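Local coordinates for putative non-ribosomal peptide synthetase (Actinomadura parvosata subsp. kistnae, PDB 6M7L), which probably forms a condensation-type domain of a non-ribosomal peptide synthetase, likely a catalytically inactive X-domain that recruits cytochrome P450 enzymes to the bound peptide, at residues H45-A49 / A153-V158; P99-A105 / R131-L137; L251-S257 / L450-E455; D328-T332 / P461-S466. All coordinates share one frame; numbering follows the deposited sequence.

Contact 1 of 4, residues H45-A49 / A153-V158; sequences HVRVA and ADEESV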
loop_
_atom_site.group_PDB
_atom_site.type_symbol
_atom_site.label_atom_id
_atom_site.label_comp_id
_atom_site.label_asym_id
_atom_site.label_seq_id
_atom_site.Cartn_x
_atom_site.Cartn_y
_atom_site.Cartn_z
ATOM N N HIS A 45 -3.097 7.073 -22.722
ATOM C CA HIS A 45 -4.005 6.587 -21.698
ATOM C C HIS A 45 -3.224 5.905 -20.583
ATOM O O HIS A 45 -2.117 5.398 -20.786
ATOM C CB HIS A 45 -5.020 5.585 -22.268
ATOM C CG HIS A 45 -5.730 6.061 -23.497
ATOM N ND1 HIS A 45 -6.126 5.206 -24.503
ATOM C CD2 HIS A 45 -6.129 7.298 -23.877
ATOM C CE1 HIS A 45 -6.732 5.896 -25.452
ATOM N NE2 HIS A 45 -6.746 7.168 -25.098
ATOM N N VAL A 46 -3.815 5.897 -19.401
ATOM C CA VAL A 46 -3.429 4.970 -18.348
ATOM C C VAL A 46 -4.424 3.821 -18.374
ATOM O O VAL A 46 -5.591 3.994 -18.748
ATOM C CB VAL A 46 -3.385 5.645 -16.961
ATOM C CG1 VAL A 46 -2.212 6.613 -16.871
ATOM C CG2 VAL A 46 -4.695 6.352 -16.678
ATOM N N ARG A 47 -3.966 2.632 -17.999
ATOM C CA ARG A 47 -4.856 1.482 -18.069
ATOM C C ARG A 47 -4.380 0.396 -17.116
ATOM O O ARG A 47 -3.188 0.281 -16.821
ATOM C CB ARG A 47 -4.971 0.937 -19.500
ATOM C CG ARG A 47 -3.739 0.213 -20.018
ATOM C CD ARG A 47 -2.632 1.208 -20.409
ATOM N NE ARG A 47 -1.399 0.927 -19.684
ATOM C CZ ARG A 47 -0.440 0.128 -20.133
ATOM N NH1 ARG A 47 0.633 -0.095 -19.387
ATOM N NH2 ARG A 47 -0.558 -0.449 -21.326
ATOM N N VAL A 48 -5.337 -0.393 -16.637
ATOM C CA VAL A 48 -5.076 -1.480 -15.701
ATOM C C VAL A 48 -5.958 -2.660 -16.080
ATOM O O VAL A 48 -7.157 -2.495 -16.326
ATOM C CB VAL A 48 -5.331 -1.052 -14.240
ATOM C CG1 VAL A 48 -6.704 -0.401 -14.099
ATOM C CG2 VAL A 48 -5.195 -2.240 -13.303
ATOM N N ALA A 49 -5.365 -3.845 -16.146
ATOM C CA ALA A 49 -6.093 -5.079 -16.399
ATOM C C ALA A 49 -6.065 -5.930 -15.139
ATOM O O ALA A 49 -4.991 -6.199 -14.591
ATOM C CB ALA A 49 -5.499 -5.838 -17.586
ATOM N N ALA A 153 -6.486 11.228 -15.634
ATOM C CA ALA A 153 -5.861 10.296 -14.708
ATOM C C ALA A 153 -4.374 10.205 -15.007
ATOM O O ALA A 153 -3.979 10.086 -16.171
ATOM C CB ALA A 153 -6.513 8.912 -14.810
ATOM N N ASP A 154 -3.555 10.265 -13.961
ATOM C CA ASP A 154 -2.119 10.092 -14.095
ATOM C C ASP A 154 -1.744 8.661 -13.705
ATOM O O ASP A 154 -2.608 7.793 -13.543
ATOM C CB ASP A 154 -1.373 11.143 -13.263
ATOM C CG ASP A 154 -1.688 11.065 -11.776
ATOM O OD1 ASP A 154 -2.507 10.215 -11.367
ATOM O OD2 ASP A 154 -1.108 11.864 -11.008
ATOM N N GLU A 155 -0.441 8.403 -13.560
ATOM C CA GLU A 155 0.007 7.067 -13.182
ATOM C C GLU A 155 -0.530 6.683 -11.807
ATOM O O GLU A 155 -1.068 5.585 -11.620
ATOM C CB GLU A 155 1.535 6.997 -13.204
ATOM C CG GLU A 155 2.092 5.592 -13.414
ATOM C CD GLU A 155 3.537 5.452 -12.957
ATOM O OE1 GLU A 155 3.767 5.340 -11.734
ATOM O OE2 GLU A 155 4.442 5.460 -13.820
ATOM N N GLU A 156 -0.405 7.590 -10.835
ATOM C CA GLU A 156 -0.872 7.320 -9.479
ATOM C C GLU A 156 -2.383 7.152 -9.406
ATOM O O GLU A 156 -2.875 6.503 -8.478
ATOM C CB GLU A 156 -0.436 8.441 -8.534
ATOM C CG GLU A 156 1.068 8.527 -8.301
ATOM C CD GLU A 156 1.820 9.028 -9.516
ATOM O OE1 GLU A 156 1.263 9.872 -10.250
ATOM O OE2 GLU A 156 2.956 8.568 -9.749
ATOM N N SER A 157 -3.129 7.724 -10.356
ATOM C CA SER A 157 -4.580 7.598 -10.339
ATOM C C SER A 157 -5.042 6.173 -10.601
ATOM O O SER A 157 -6.157 5.817 -10.204
ATOM C CB SER A 157 -5.210 8.538 -11.368
ATOM O OG SER A 157 -5.086 9.895 -10.972
ATOM N N VAL A 158 -4.222 5.356 -11.264
ATOM C CA VAL A 158 -4.608 3.972 -11.532
ATOM C C VAL A 158 -4.801 3.222 -10.224
ATOM O O VAL A 158 -5.786 2.495 -10.040
ATOM C CB VAL A 158 -3.563 3.286 -12.429
ATOM C CG1 VAL A 158 -3.808 1.788 -12.483
ATOM C CG2 VAL A 158 -3.605 3.880 -13.822
#
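Val46 carries the contact, turning each of its side-chain carbons to a different part of 153-158. Its CG2 meets the methyl of Ala153 (Val46 CG2 to Ala153 CB, 3.7 Å), its CG1 lies against the backbone oxygen of Asp154 (Val46 CG1 to Asp154 O, 3.6 Å), and its CB is covered by Val158 (Val46 CB to Val158 CG2, 3.6 Å). With chi1 at -70°, CG1 stands opposite the carbonyl carbon and CG2 between the two backbone arms, which shares the branches out between Asp154 and Ala153. Val158 forks likewise, sending its other branch to Val48 (Val158 CG1 to Val48 CB, 3.7 Å); these two side chains run past each other in opposite directions. An alanine here keeps the touch of CB on Val158 but would probably open a gap beside Ala153 CB and the Asp154 carbonyl, where the two methyls had packed.

Asp154 faces away and caps the helix instead. Its OD1 accepts from Ser157 N (2.8 Å) nearly in line with the C-O bond and from Ser157 OG on the other face of the carboxylate, while Arg301 adds a salt bridge. His149 and Asp154 occupy the frame of the condensation-domain HHxxxDG motif, which here reads HRxxxDE; this degenerate form at the junction of strand and helix is characteristic of X-domains.

Contact 2 of 4, residues P99-A105 / R131-L137; sequences PLEICPA and RAHLFPL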
loop_
_atom_site.group_PDB
_atom_site.type_symbol
_atom_site.label_atom_id
_atom_site.label_comp_id
_atom_site.label_asym_id
_atom_site.label_seq_id
_atom_site.Cartn_x
_atom_site.Cartn_y
_atom_site.Cartn_z
ATOM N N PRO A 99 -18.802 3.687 -19.983
ATOM C CA PRO A 99 -19.294 2.510 -20.701
ATOM C C PRO A 99 -18.600 1.249 -20.215
ATOM O O PRO A 99 -17.450 1.275 -19.771
ATOM C CB PRO A 99 -18.951 2.810 -22.166
ATOM C CG PRO A 99 -17.863 3.829 -22.106
ATOM C CD PRO A 99 -18.118 4.641 -20.873
ATOM N N LEU A 100 -19.323 0.135 -20.291
ATOM C CA LEU A 100 -18.820 -1.167 -19.855
ATOM C C LEU A 100 -19.060 -2.172 -20.976
ATOM O O LEU A 100 -20.170 -2.694 -21.122
ATOM C CB LEU A 100 -19.491 -1.615 -18.561
ATOM C CG LEU A 100 -19.186 -3.047 -18.107
ATOM C CD1 LEU A 100 -17.688 -3.248 -17.892
ATOM C CD2 LEU A 100 -19.964 -3.396 -16.846
ATOM N N GLU A 101 -18.025 -2.439 -21.766
ATOM C CA GLU A 101 -18.102 -3.482 -22.774
ATOM C C GLU A 101 -17.963 -4.851 -22.122
ATOM O O GLU A 101 -17.121 -5.055 -21.241
ATOM C CB GLU A 101 -17.015 -3.302 -23.833
ATOM C CG GLU A 101 -16.944 -4.453 -24.829
ATOM C CD GLU A 101 -15.747 -4.368 -25.753
ATOM O OE1 GLU A 101 -15.700 -5.135 -26.739
ATOM O OE2 GLU A 101 -14.852 -3.536 -25.494
ATOM N N ILE A 102 -18.803 -5.783 -22.553
ATOM C CA ILE A 102 -18.733 -7.175 -22.130
ATOM C C ILE A 102 -18.383 -7.990 -23.365
ATOM O O ILE A 102 -19.207 -8.142 -24.275
ATOM C CB ILE A 102 -20.046 -7.642 -21.488
ATOM C CG1 ILE A 102 -20.277 -6.886 -20.174
ATOM C CG2 ILE A 102 -20.027 -9.144 -21.262
ATOM C CD1 ILE A 102 -21.600 -7.189 -19.510
ATOM N N CYS A 103 -17.156 -8.505 -23.403
ATOM C CA CYS A 103 -16.593 -9.130 -24.600
ATOM C C CYS A 103 -16.084 -10.524 -24.257
ATOM O O CYS A 103 -14.919 -10.695 -23.873
ATOM C CB CYS A 103 -15.479 -8.264 -25.185
ATOM S SG CYS A 103 -14.574 -9.015 -26.549
ATOM N N PRO A 104 -16.934 -11.545 -24.379
ATOM C CA PRO A 104 -16.493 -12.916 -24.090
ATOM C C PRO A 104 -15.284 -13.299 -24.928
ATOM O O PRO A 104 -15.226 -13.030 -26.129
ATOM C CB PRO A 104 -17.719 -13.764 -24.445
ATOM C CG PRO A 104 -18.874 -12.832 -24.278
ATOM C CD PRO A 104 -18.370 -11.480 -24.702
ATOM N N ALA A 105 -14.308 -13.931 -24.280
ATOM C CA ALA A 105 -13.036 -14.214 -24.926
ATOM C C ALA A 105 -12.426 -15.476 -24.338
ATOM O O ALA A 105 -12.895 -16.015 -23.332
ATOM C CB ALA A 105 -12.066 -13.038 -24.776
ATOM N N ARG A 131 -13.324 4.285 -19.545
ATOM C CA ARG A 131 -14.225 3.220 -19.956
ATOM C C ARG A 131 -13.678 1.897 -19.439
ATOM O O ARG A 131 -12.515 1.797 -19.040
ATOM C CB ARG A 131 -14.390 3.184 -21.477
ATOM C CG ARG A 131 -13.075 3.238 -22.223
ATOM C CD ARG A 131 -13.237 2.922 -23.698
ATOM N NE ARG A 131 -11.979 2.431 -24.247
ATOM C CZ ARG A 131 -11.124 3.162 -24.953
ATOM N NH1 ARG A 131 -11.393 4.432 -25.227
ATOM N NH2 ARG A 131 -10.000 2.614 -25.391
ATOM N N ALA A 132 -14.535 0.879 -19.453
ATOM C CA ALA A 132 -14.199 -0.432 -18.922
ATOM C C ALA A 132 -14.581 -1.512 -19.923
ATOM O O ALA A 132 -15.631 -1.432 -20.566
ATOM C CB ALA A 132 -14.904 -0.688 -17.584
ATOM N N HIS A 133 -13.723 -2.522 -20.043
ATOM C CA HIS A 133 -13.937 -3.637 -20.960
ATOM C C HIS A 133 -13.840 -4.931 -20.164
ATOM O O HIS A 133 -12.753 -5.307 -19.715
ATOM C CB HIS A 133 -12.919 -3.619 -22.098
ATOM C CG HIS A 133 -12.725 -2.267 -22.709
ATOM N ND1 HIS A 133 -13.370 -1.871 -23.861
ATOM C CD2 HIS A 133 -11.965 -1.216 -22.322
ATOM C CE1 HIS A 133 -13.011 -0.635 -24.160
ATOM N NE2 HIS A 133 -12.160 -0.215 -23.242
ATOM N N LEU A 134 -14.973 -5.604 -19.986
ATOM C CA LEU A 134 -15.014 -6.870 -19.274
ATOM C C LEU A 134 -14.880 -8.015 -20.268
ATOM O O LEU A 134 -15.532 -8.013 -21.319
ATOM C CB LEU A 134 -16.314 -7.000 -18.480
ATOM C CG LEU A 134 -16.505 -8.294 -17.689
ATOM C CD1 LEU A 134 -15.334 -8.521 -16.746
ATOM C CD2 LEU A 134 -17.817 -8.250 -16.922
ATOM N N PHE A 135 -14.033 -8.991 -19.937
ATOM C CA PHE A 135 -13.742 -10.127 -20.810
ATOM C C PHE A 135 -14.064 -11.419 -20.072
ATOM O O PHE A 135 -13.210 -11.969 -19.360
ATOM C CB PHE A 135 -12.287 -10.101 -21.270
ATOM C CG PHE A 135 -11.924 -8.868 -22.044
ATOM C CD1 PHE A 135 -12.190 -8.783 -23.402
ATOM C CD2 PHE A 135 -11.320 -7.790 -21.415
ATOM C CE1 PHE A 135 -11.859 -7.645 -24.120
ATOM C CE2 PHE A 135 -10.986 -6.649 -22.129
ATOM C CZ PHE A 135 -11.257 -6.579 -23.482
ATOM N N PRO A 136 -15.286 -11.935 -20.208
ATOM C CA PRO A 136 -15.643 -13.203 -19.549
ATOM C C PRO A 136 -14.880 -14.369 -20.160
ATOM O O PRO A 136 -14.931 -14.598 -21.371
ATOM C CB PRO A 136 -17.152 -13.321 -19.802
ATOM C CG PRO A 136 -17.600 -11.931 -20.131
ATOM C CD PRO A 136 -16.449 -11.296 -20.842
ATOM N N LEU A 137 -14.168 -15.107 -19.309
ATOM C CA LEU A 137 -13.461 -16.317 -19.707
ATOM C C LEU A 137 -14.222 -17.575 -19.312
ATOM O O LEU A 137 -14.434 -18.465 -20.140
ATOM C CB LEU A 137 -12.059 -16.331 -19.088
ATOM C CG LEU A 137 -11.191 -15.125 -19.446
ATOM C CD1 LEU A 137 -9.948 -15.076 -18.572
ATOM C CD2 LEU A 137 -10.815 -15.165 -20.921
#
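Leu100, Glu101 and Ile102 pair in parallel register with Ala132, His133 and Leu134, the strand axes 4.5 Å apart and their directions 18° apart; bonds such as Glu101 N to Ala132 O (2.9 Å) join them, and Ala105 N to Pro136 O (3.0 Å) continues the pairing past the short strand. The polar side chains form a chain of hydrogen bonds. Glu101, fully extended with CG opposite its own N (chi1 173°), brings OE2 to His133 ND1 (2.8 Å), a nearly straight bond (168°) in the ring plane. At the other edge Arg131 NE donates to His133 NE2 (2.8 Å), coplanar with both groups, and the two bonds fix the imidazole's rotation. A histidine suits this place because one ring nitrogen gives while the other accepts. On the sheet face that carries Leu100, Leu100 CD1 packs on Ala132 CB (3.8 Å), and Ile102 touches Pro136 (Ile102 CG2 to Pro136 CG, 3.9 Å), the side chains at about a right angle. Cys103 CB lies by Phe135 CD1 (3.8 Å), its sulfur oblique to the ring.

Helix 58-71 covers the Leu100-Ala132 face. Helix 110-119, the crossover of this beta-alpha-beta unit, packs on the other, where Arg117 bridges Glu101 OE1 and its backbone oxygen accepts from Arg131 NH2; strand 141-149 flanks 130-136 on its far side.

Contact 3 of 4, residues L251-S257 / L450-E455; sequences LRLPADS and LVALLE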
loop_
_atom_site.group_PDB
_atom_site.type_symbol
_atom_site.label_atom_id
_atom_site.label_comp_id
_atom_site.label_asym_id
_atom_site.label_seq_id
_atom_site.Cartn_x
_atom_site.Cartn_y
_atom_site.Cartn_z
ATOM N N LEU A 251 17.811 -3.348 -17.930
ATOM C CA LEU A 251 19.093 -2.703 -17.653
ATOM C C LEU A 251 19.469 -3.007 -16.210
ATOM O O LEU A 251 18.794 -2.551 -15.282
ATOM C CB LEU A 251 19.029 -1.195 -17.901
ATOM C CG LEU A 251 20.366 -0.449 -17.858
ATOM C CD1 LEU A 251 20.435 0.596 -18.959
ATOM C CD2 LEU A 251 20.593 0.198 -16.501
ATOM N N ARG A 252 20.540 -3.774 -16.024
ATOM C CA ARG A 252 21.018 -4.156 -14.704
ATOM C C ARG A 252 22.451 -3.679 -14.513
ATOM O O ARG A 252 23.285 -3.807 -15.414
ATOM C CB ARG A 252 20.943 -5.673 -14.500
ATOM C CG ARG A 252 19.604 -6.166 -13.975
ATOM C CD ARG A 252 19.693 -7.611 -13.497
ATOM N NE ARG A 252 18.797 -7.871 -12.371
ATOM C CZ ARG A 252 17.604 -8.447 -12.475
ATOM N NH1 ARG A 252 17.152 -8.835 -13.661
ATOM N NH2 ARG A 252 16.862 -8.639 -11.392
ATOM N N LEU A 253 22.724 -3.126 -13.335
ATOM C CA LEU A 253 24.067 -2.730 -12.934
ATOM C C LEU A 253 24.416 -3.467 -11.649
ATOM O O LEU A 253 23.661 -3.372 -10.665
ATOM C CB LEU A 253 24.154 -1.217 -12.726
ATOM C CG LEU A 253 25.542 -0.643 -12.427
ATOM C CD1 LEU A 253 26.407 -0.632 -13.677
ATOM C CD2 LEU A 253 25.431 0.750 -11.834
ATOM N N PRO A 254 25.517 -4.215 -11.602
ATOM C CA PRO A 254 25.863 -4.938 -10.373
ATOM C C PRO A 254 26.154 -3.983 -9.224
ATOM O O PRO A 254 26.405 -2.791 -9.414
ATOM C CB PRO A 254 27.110 -5.739 -10.767
ATOM C CG PRO A 254 27.675 -5.008 -11.945
ATOM C CD PRO A 254 26.495 -4.446 -12.679
ATOM N N ALA A 255 26.114 -4.534 -8.007
ATOM C CA ALA A 255 26.274 -3.710 -6.812
ATOM C C ALA A 255 27.650 -3.061 -6.747
ATOM O O ALA A 255 27.790 -1.969 -6.186
ATOM C CB ALA A 255 26.022 -4.547 -5.558
ATOM N N ASP A 256 28.671 -3.714 -7.311
ATOM C CA ASP A 256 30.015 -3.146 -7.331
ATOM C C ASP A 256 30.018 -1.758 -7.963
ATOM O O ASP A 256 30.364 -0.763 -7.315
ATOM C CB ASP A 256 30.963 -4.080 -8.088
ATOM C CG ASP A 256 31.266 -5.349 -7.323
ATOM O OD1 ASP A 256 30.826 -5.463 -6.158
ATOM O OD2 ASP A 256 31.947 -6.234 -7.884
ATOM N N SER A 257 29.628 -1.678 -9.237
ATOM C CA SER A 257 29.574 -0.387 -9.912
ATOM C C SER A 257 28.507 0.514 -9.309
ATOM O O SER A 257 28.652 1.742 -9.324
ATOM C CB SER A 257 29.326 -0.591 -11.405
ATOM O OG SER A 257 30.237 -1.537 -11.936
ATOM N N LEU A 450 25.102 2.075 -21.982
ATOM C CA LEU A 450 24.997 2.866 -20.761
ATOM C C LEU A 450 25.556 2.118 -19.557
ATOM O O LEU A 450 26.213 2.720 -18.700
ATOM C CB LEU A 450 23.542 3.257 -20.507
ATOM C CG LEU A 450 23.315 4.101 -19.250
ATOM C CD1 LEU A 450 23.882 5.502 -19.420
ATOM C CD2 LEU A 450 21.846 4.150 -18.906
ATOM N N VAL A 451 25.297 0.811 -19.472
ATOM C CA VAL A 451 25.862 0.004 -18.394
ATOM C C VAL A 451 27.382 0.078 -18.418
ATOM O O VAL A 451 28.031 0.187 -17.370
ATOM C CB VAL A 451 25.362 -1.449 -18.498
ATOM C CG1 VAL A 451 26.121 -2.348 -17.533
ATOM C CG2 VAL A 451 23.870 -1.512 -18.225
ATOM N N ALA A 452 27.973 0.026 -19.615
ATOM C CA ALA A 452 29.416 0.195 -19.738
ATOM C C ALA A 452 29.848 1.562 -19.225
ATOM O O ALA A 452 30.808 1.675 -18.452
ATOM C CB ALA A 452 29.844 0.003 -21.193
ATOM N N LEU A 453 29.138 2.613 -19.637
ATOM C CA LEU A 453 29.481 3.958 -19.190
ATOM C C LEU A 453 29.332 4.094 -17.679
ATOM O O LEU A 453 30.172 4.716 -17.018
ATOM C CB LEU A 453 28.612 4.983 -19.916
ATOM C CG LEU A 453 28.940 6.443 -19.612
ATOM C CD1 LEU A 453 30.424 6.667 -19.758
ATOM C CD2 LEU A 453 28.175 7.365 -20.535
ATOM N N LEU A 454 28.266 3.519 -17.116
ATOM C CA LEU A 454 28.077 3.542 -15.668
ATOM C C LEU A 454 29.246 2.876 -14.953
ATOM O O LEU A 454 29.768 3.404 -13.965
ATOM C CB LEU A 454 26.766 2.850 -15.299
ATOM C CG LEU A 454 25.452 3.548 -15.640
ATOM C CD1 LEU A 454 24.321 2.541 -15.638
ATOM C CD2 LEU A 454 25.173 4.658 -14.645
ATOM N N GLU A 455 29.665 1.707 -15.439
ATOM C CA GLU A 455 30.783 1.007 -14.819
ATOM C C GLU A 455 32.084 1.784 -14.968
ATOM O O GLU A 455 32.934 1.744 -14.071
ATOM C CB GLU A 455 30.923 -0.390 -15.424
ATOM C CG GLU A 455 29.758 -1.316 -15.118
ATOM C CD GLU A 455 29.883 -2.662 -15.804
ATOM O OE1 GLU A 455 30.552 -2.737 -16.856
ATOM O OE2 GLU A 455 29.311 -3.648 -15.288
#
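Leu251 and Leu253 belong to a strand that runs alongside helix 450-455 in nearly the same direction, 19° between their axes and 9.0 Å at closest approach; the strand then breaks at Pro254, the N-cap residue of the next helix, whose first turn brings Ser257 beside Glu455. The strand side chains that alternate onto the helix are leucines, long enough to span this distance.

Leu251 reaches across with its branched end. Its CG rests on one methyl of Val451 (Leu251 CG to Val451 CG2, 3.7 Å), the two side chains sliding past each other, while its CD1 meets Leu450 CD2 (3.8 Å) at about a right angle. Val451 holds CG1 opposite its backbone N (chi1 170°), and this rotation brings both methyls close to the carbonyl oxygen of Arg252. A valine is compact enough to sit where helix and strand backbones come nearest.

Further along, Leu253 uses CD1, which touches both Leu454 CB (3.9 Å) and Glu455 CG (3.7 Å). Glu455 therefore serves this packing through its aliphatic stem: Ser257 sets its CB (3.8 Å) and OG against Glu455 CG, and the chain, extended beyond CG, brings OE2 beside Pro254 CD (3.9 Å). Ser257, small and mildly polar, fits against that stem and bonds weakly to Arg260.

Strand 246-253 is paired with strand 424-434 through Leu251 with Gly429 and Leu253 with Leu427. Leu251 and Leu450 share Leu412 of strand 410-418, while Leu450 and Leu454 pack on helix 272-288, and Leu261 of helix 255-267 touches both Leu253 and Leu454.

Contact 4 of 4, residues D328-T332 / P461-S466; sequences DPAFT and PEVRLS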
loop_
_atom_site.group_PDB
_atom_site.type_symbol
_atom_site.label_atom_id
_atom_site.label_comp_id
_atom_site.label_asym_id
_atom_site.label_seq_id
_atom_site.Cartn_x
_atom_site.Cartn_y
_atom_site.Cartn_z
ATOM N N ASP A 328 35.180 20.440 -21.423
ATOM C CA ASP A 328 35.289 18.983 -21.360
ATOM C C ASP A 328 35.248 18.559 -19.903
ATOM O O ASP A 328 36.283 18.280 -19.285
ATOM C CB ASP A 328 36.554 18.491 -22.060
ATOM C CG ASP A 328 36.391 17.100 -22.631
ATOM O OD1 ASP A 328 36.210 16.149 -21.845
ATOM O OD2 ASP A 328 36.415 16.962 -23.871
ATOM N N PRO A 329 34.057 18.489 -19.319
ATOM C CA PRO A 329 33.950 18.198 -17.889
ATOM C C PRO A 329 34.171 16.725 -17.592
ATOM O O PRO A 329 33.929 15.849 -18.425
ATOM C CB PRO A 329 32.510 18.612 -17.549
ATOM C CG PRO A 329 31.957 19.270 -18.799
ATOM C CD PRO A 329 32.741 18.717 -19.933
ATOM N N ALA A 330 34.646 16.464 -16.379
ATOM C CA ALA A 330 34.772 15.102 -15.890
ATOM C C ALA A 330 33.459 14.657 -15.250
ATOM O O ALA A 330 32.568 15.464 -14.977
ATOM C CB ALA A 330 35.926 14.991 -14.895
ATOM N N PHE A 331 33.347 13.347 -15.013
ATOM C CA PHE A 331 32.122 12.807 -14.430
ATOM C C PHE A 331 31.799 13.475 -13.100
ATOM O O PHE A 331 30.638 13.805 -12.831
ATOM C CB PHE A 331 32.242 11.294 -14.253
ATOM C CG PHE A 331 31.094 10.685 -13.499
ATOM C CD1 PHE A 331 31.254 10.269 -12.186
ATOM C CD2 PHE A 331 29.854 10.538 -14.100
ATOM C CE1 PHE A 331 30.200 9.710 -11.488
ATOM C CE2 PHE A 331 28.795 9.981 -13.407
ATOM C CZ PHE A 331 28.969 9.567 -12.099
ATOM N N THR A 332 32.812 13.685 -12.256
ATOM C CA THR A 332 32.594 14.417 -11.013
ATOM C C THR A 332 32.094 15.828 -11.290
ATOM O O THR A 332 31.205 16.330 -10.592
ATOM C CB THR A 332 33.883 14.464 -10.190
ATOM O OG1 THR A 332 34.954 14.961 -11.003
ATOM C CG2 THR A 332 34.240 13.084 -9.679
ATOM N N PRO A 461 35.991 8.212 -11.725
ATOM C CA PRO A 461 35.137 9.412 -11.796
ATOM C C PRO A 461 35.822 10.638 -12.382
ATOM O O PRO A 461 35.128 11.618 -12.686
ATOM C CB PRO A 461 34.745 9.648 -10.330
ATOM C CG PRO A 461 34.954 8.329 -9.657
ATOM C CD PRO A 461 36.136 7.723 -10.344
ATOM N N GLU A 462 37.142 10.624 -12.553
ATOM C CA GLU A 462 37.848 11.755 -13.138
ATOM C C GLU A 462 37.862 11.718 -14.661
ATOM O O GLU A 462 38.430 12.623 -15.282
ATOM C CB GLU A 462 39.288 11.816 -12.612
ATOM C CG GLU A 462 40.245 10.810 -13.243
ATOM C CD GLU A 462 40.087 9.410 -12.685
ATOM O OE1 GLU A 462 39.365 9.243 -11.679
ATOM O OE2 GLU A 462 40.691 8.474 -13.252
ATOM N N VAL A 463 37.250 10.698 -15.272
ATOM C CA VAL A 463 37.259 10.583 -16.726
ATOM C C VAL A 463 36.541 11.777 -17.337
ATOM O O VAL A 463 35.442 12.154 -16.910
ATOM C CB VAL A 463 36.630 9.250 -17.162
ATOM C CG1 VAL A 463 35.179 9.144 -16.701
ATOM C CG2 VAL A 463 36.721 9.084 -18.668
ATOM N N ARG A 464 37.176 12.398 -18.325
ATOM C CA ARG A 464 36.559 13.522 -19.006
ATOM C C ARG A 464 35.450 13.032 -19.935
ATOM O O ARG A 464 35.324 11.841 -20.232
ATOM C CB ARG A 464 37.602 14.314 -19.795
ATOM C CG ARG A 464 38.572 15.125 -18.947
ATOM C CD ARG A 464 39.154 16.276 -19.761
ATOM N NE ARG A 464 40.239 16.970 -19.072
ATOM C CZ ARG A 464 41.522 16.868 -19.406
ATOM N NH1 ARG A 464 41.887 16.100 -20.424
ATOM N NH2 ARG A 464 42.442 17.537 -18.724
ATOM N N LEU A 465 34.630 13.982 -20.394
ATOM C CA LEU A 465 33.556 13.648 -21.324
ATOM C C LEU A 465 34.099 13.103 -22.637
ATOM O O LEU A 465 33.478 12.228 -23.251
ATOM C CB LEU A 465 32.686 14.881 -21.578
ATOM C CG LEU A 465 31.622 14.796 -22.675
ATOM C CD1 LEU A 465 30.596 13.718 -22.358
ATOM C CD2 LEU A 465 30.947 16.145 -22.875
ATOM N N SER A 466 35.262 13.592 -23.073
ATOM C CA SER A 466 35.808 13.192 -24.367
ATOM C C SER A 466 36.425 11.798 -24.322
ATOM O O SER A 466 36.269 11.020 -25.268
ATOM C CB SER A 466 36.849 14.208 -24.831
ATOM O OG SER A 466 37.972 14.210 -23.967
#
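Asp328 OD1 accepts from the backbone of Ser466 (Ser466 N to Asp328 OD1, 3.0 Å) through its syn lone pair, with an angle of 153° at the hydrogen; the Ser466 hydroxyl adds a weak bond to the same oxygen. The carboxylate gets there because CG lies opposite the backbone N of Asp328 (chi1 -151°). Two more bonds satisfy the opening amides of helix 331-346, which have no carbonyl of their own helix to pair with: Phe331 N donates to Val463 O (3.1 Å) and Thr332 N to Pro461 O (3.1 Å). A weak bond joins Leu465 N to Pro329 O.

Around these, Arg464 lays its methylene chain beside Asp328 (Arg464 CD to Asp328 O, 3.5 Å), its charged end not touching the carboxylate. Pro461 packs under the helix start, its CB against Thr332 CG2 (3.5 Å) and Phe331 CD1 (4.0 Å). Pro329 and Leu465 lie side by side. Phe331 and Leu465 both reach Met282 of helix 272-288, so large apolar residues suit these inward positions.

Replacing Asp328 with a leucine would probably leave the Ser466 amide and hydroxyl without this acceptor, and Ser466 less firmly held.

One carboxylate and a series of backbone bonds thus tie the loop after helix 440-459 to a helix N-terminus, whose partial positive charge is likely to be eased by the carbonyls facing it.

Overall arrangement
The contacts divide between the two halves of this condensation-type fold. Contacts 1 and 2 belong to the first, their centres about 18 Å apart on one mixed sheet, with strand 141-149 lying between strand 130-136 and strand 45-53. Contacts 3 and 4 belong to the second: their centres are about 17 Å apart, their nearest atoms about 6 Å, and both pack on helix 272-288. Their segments alternate along the chain, joining helix 440-459 and the loop that follows it to earlier elements. Contact 1 includes the last residues of the degenerate HHxxxDG motif and reaches Arg298 and Arg301 from the second half; contacts 2 and 4, about 55 Å apart between centres, lie on opposite sides of the chain's centre.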